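Local coordinates for Cro protein (Xylella fastidiosa, PDB 3BD1), which probably binds operator DNA through a helix-turn-helix as a transcription factor of a putative prophage element, at the interface of chains A and B. Numbering follows the deposited sequence. Chains: chain A/B, Cro protein.

The interface of chains A and B. Residues chain A 39, 61-64; chain B 39-40, 43, 62-63.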
ATOM      1  N   ALA A  39     -12.860 -14.755   6.104  1.00 20.46           N
ATOM      2  CA  ALA A  39     -12.502 -15.324   7.397  1.00 17.93           C
ATOM      3  C   ALA A  39     -11.418 -16.373   7.160  1.00 17.44           C
ATOM      4  O   ALA A  39     -10.502 -16.501   7.980  1.00 18.01           O
ATOM      5  CB  ALA A  39     -13.741 -15.954   8.101  1.00 19.18           C
ATOM      6  N   ASP A  61     -15.331  -9.835  14.403  1.00 18.10           N
ATOM      7  CA  ASP A  61     -16.591 -10.549  14.444  1.00 19.47           C
ATOM      8  C   ASP A  61     -16.438 -12.066  14.394  1.00 19.90           C
ATOM      9  O   ASP A  61     -17.437 -12.761  14.603  1.00 23.72           O
ATOM     10  CB  ASP A  61     -17.477 -10.109  13.280  1.00 21.87           C
ATOM     11  CG  ASP A  61     -16.851 -10.233  11.909  1.00 23.60           C
ATOM     12  OD1 ASP A  61     -15.640  -9.973  11.748  1.00 23.34           O
ATOM     13  OD2 ASP A  61     -17.632 -10.552  10.983  1.00 28.45           O
ATOM     14  N   VAL A  62     -15.229 -12.557  14.105  1.00 18.12           N
ATOM     15  CA  VAL A  62     -14.955 -13.984  13.976  1.00 17.03           C
ATOM     16  C   VAL A  62     -14.043 -14.473  15.104  1.00 17.64           C
ATOM     17  O   VAL A  62     -14.292 -15.526  15.683  1.00 20.25           O
ATOM     18  CB  VAL A  62     -14.328 -14.281  12.589  1.00 17.73           C
ATOM     19  CG1 VAL A  62     -13.837 -15.748  12.502  1.00 18.73           C
ATOM     20  CG2 VAL A  62     -15.303 -13.927  11.476  1.00 18.30           C
ATOM     21  N   PHE A  63     -12.981 -13.733  15.418  1.00 17.89           N
ATOM     22  CA  PHE A  63     -11.954 -14.203  16.332  1.00 18.41           C
ATOM     23  C   PHE A  63     -12.103 -13.607  17.709  1.00 23.55           C
ATOM     24  O   PHE A  63     -12.711 -12.558  17.877  1.00 26.83           O
ATOM     25  CB  PHE A  63     -10.565 -13.941  15.741  1.00 19.87           C
ATOM     26  CG  PHE A  63     -10.317 -14.680  14.463  1.00 17.55           C
ATOM     27  CD1 PHE A  63     -10.594 -14.104  13.237  1.00 18.86           C
ATOM     28  CD2 PHE A  63      -9.830 -15.977  14.513  1.00 19.88           C
ATOM     29  CE1 PHE A  63     -10.372 -14.802  12.056  1.00 17.84           C
ATOM     30  CE2 PHE A  63      -9.604 -16.660  13.342  1.00 19.36           C
ATOM     31  CZ  PHE A  63      -9.879 -16.098  12.111  1.00 18.93           C
ATOM     32  N   GLY A  64     -11.557 -14.295  18.698  1.00 22.78           N
ATOM     33  CA  GLY A  64     -11.730 -13.943  20.103  1.00 27.47           C
ATOM     34  C   GLY A  64     -10.627 -13.006  20.538  1.00 28.81           C
ATOM     35  O   GLY A  64      -9.601 -12.856  19.875  1.00 30.24           O
TER
ATOM     36  N   ALA B  39     -18.519 -18.328   9.924  1.00 20.56           N
ATOM     37  CA  ALA B  39     -17.345 -18.069  10.729  1.00 19.64           C
ATOM     38  C   ALA B  39     -17.688 -17.237  11.952  1.00 20.95           C
ATOM     39  O   ALA B  39     -17.159 -17.471  13.039  1.00 20.45           O
ATOM     40  CB  ALA B  39     -16.266 -17.386   9.881  1.00 20.15           C
ATOM     41  N   GLU B  40     -18.588 -16.273  11.752  1.00 20.26           N
ATOM     42  CA  GLU B  40     -18.904 -15.332  12.818  1.00 22.16           C
ATOM     43  C   GLU B  40     -19.784 -15.940  13.890  1.00 22.67           C
ATOM     44  O   GLU B  40     -20.052 -15.259  14.884  1.00 26.51           O
ATOM     45  CB  GLU B  40     -19.522 -14.039  12.274  1.00 25.42           C
ATOM     46  CG  GLU B  40     -20.913 -14.270  11.749  1.00 27.23           C
ATOM     47  CD  GLU B  40     -20.964 -14.665  10.292  1.00 41.70           C
ATOM     48  OE1 GLU B  40     -19.952 -15.181   9.760  1.00 36.64           O
ATOM     49  OE2 GLU B  40     -22.045 -14.441   9.702  1.00 39.00           O
ATOM     50  N   ILE B  43     -17.482 -18.839  17.593  1.00 25.52           N
ATOM     51  CA  ILE B  43     -17.282 -18.589  19.011  1.00 26.44           C
ATOM     52  C   ILE B  43     -18.590 -18.743  19.791  1.00 25.46           C
ATOM     53  O   ILE B  43     -18.566 -19.283  20.889  1.00 33.27           O
ATOM     54  CB  ILE B  43     -16.603 -17.227  19.282  1.00 28.87           C
ATOM     55  CG1 ILE B  43     -15.146 -17.320  18.830  1.00 29.20           C
ATOM     56  CG2 ILE B  43     -16.637 -16.888  20.751  1.00 31.71           C
ATOM     57  CD1 ILE B  43     -14.342 -16.056  19.071  1.00 36.63           C
ATOM     58  N   VAL B  62     -10.830 -21.775   8.947  1.00 21.14           N
ATOM     59  CA  VAL B  62     -10.746 -20.435   9.526  1.00 20.28           C
ATOM     60  C   VAL B  62      -9.842 -20.385  10.762  1.00 20.75           C
ATOM     61  O   VAL B  62      -9.041 -19.453  10.924  1.00 21.48           O
ATOM     62  CB  VAL B  62     -12.155 -19.923   9.897  1.00 18.43           C
ATOM     63  CG1 VAL B  62     -12.075 -18.570  10.636  1.00 19.37           C
ATOM     64  CG2 VAL B  62     -13.047 -19.827   8.676  1.00 20.04           C
ATOM     65  N   PHE B  63      -9.974 -21.382  11.640  1.00 20.59           N
ATOM     66  CA  PHE B  63      -9.293 -21.419  12.920  1.00 22.16           C
ATOM     67  C   PHE B  63      -8.113 -22.402  12.923  1.00 28.34           C
ATOM     68  O   PHE B  63      -7.349 -22.274  13.885  1.00 29.18           O
ATOM     69  CB  PHE B  63     -10.276 -21.701  14.064  1.00 24.49           C
ATOM     70  CG  PHE B  63     -11.390 -20.691  14.195  1.00 22.96           C
ATOM     71  CD1 PHE B  63     -12.590 -20.897  13.538  1.00 20.87           C
ATOM     72  CD2 PHE B  63     -11.235 -19.554  14.982  1.00 25.28           C
ATOM     73  CE1 PHE B  63     -13.609 -19.983  13.659  1.00 22.48           C
ATOM     74  CE2 PHE B  63     -12.258 -18.623  15.103  1.00 24.88           C
ATOM     75  CZ  PHE B  63     -13.464 -18.844  14.441  1.00 23.14           C
TER
HETATM   76  O   HOH W   1      -8.262 -17.868   8.863  1.00 20.24           O
HETATM   77  O   HOH W   2     -16.740 -16.758  15.643  1.00 24.37           O
HETATM   78  O   HOH W   3     -19.705 -12.660  15.692  1.00 37.27           O
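The C-terminal loop of chain A, residues 61-64, runs past the 3-10 turn 39-41 and the start of helix 42-48 of chain B, and the two-fold repeats this with the chains exchanged. A:Ala39 and B:Ala39 meet tip to tip, their methyls tightly packed, A:Ala39 CB to B:Ala39 CB 3.4 Å. Beside them each valine splits its work between two branches. A:Val62 has CG1 anti to the backbone N (chi1 172°), which sends CG1 towards the tip of the B:Phe63 ring, 3.7 Å from its CZ, while CG2 lies along the turn against the B:Ala39 methyl. The same CG1 also lies over one face of its own neighbour, the A:Phe63 ring, towards the rim; B:Val62 does likewise for B:Phe63. The two phenyl rings slide past each other in opposite directions and meet edge to face, planes 58° apart, with A:Phe63 CD2 3.6 Å from B:Phe63 CE2. In each ring's plane, at its edge, stands the carbonyl O of the partner's Val62. Farther along, B:Ile43 extends its chain (chi2 -179°) to lay CD1 against the A:Gly64 backbone, 3.3 Å from its N. No direct polar bond crosses this patch; water does the linking. Water 2 joins A:Val62 O to B:Ala39 O, and B:Ile43 N points almost straight at it (2.9 Å) from the helix start. Water 1 bridges A:Ala39 O and B:Val62 O. Together the apolar core and bridging waters form a symmetric, largely hydrophobic pairing surface, plausibly the dimer contact that would set two helix-turn-helix units for the half-sites of an operator.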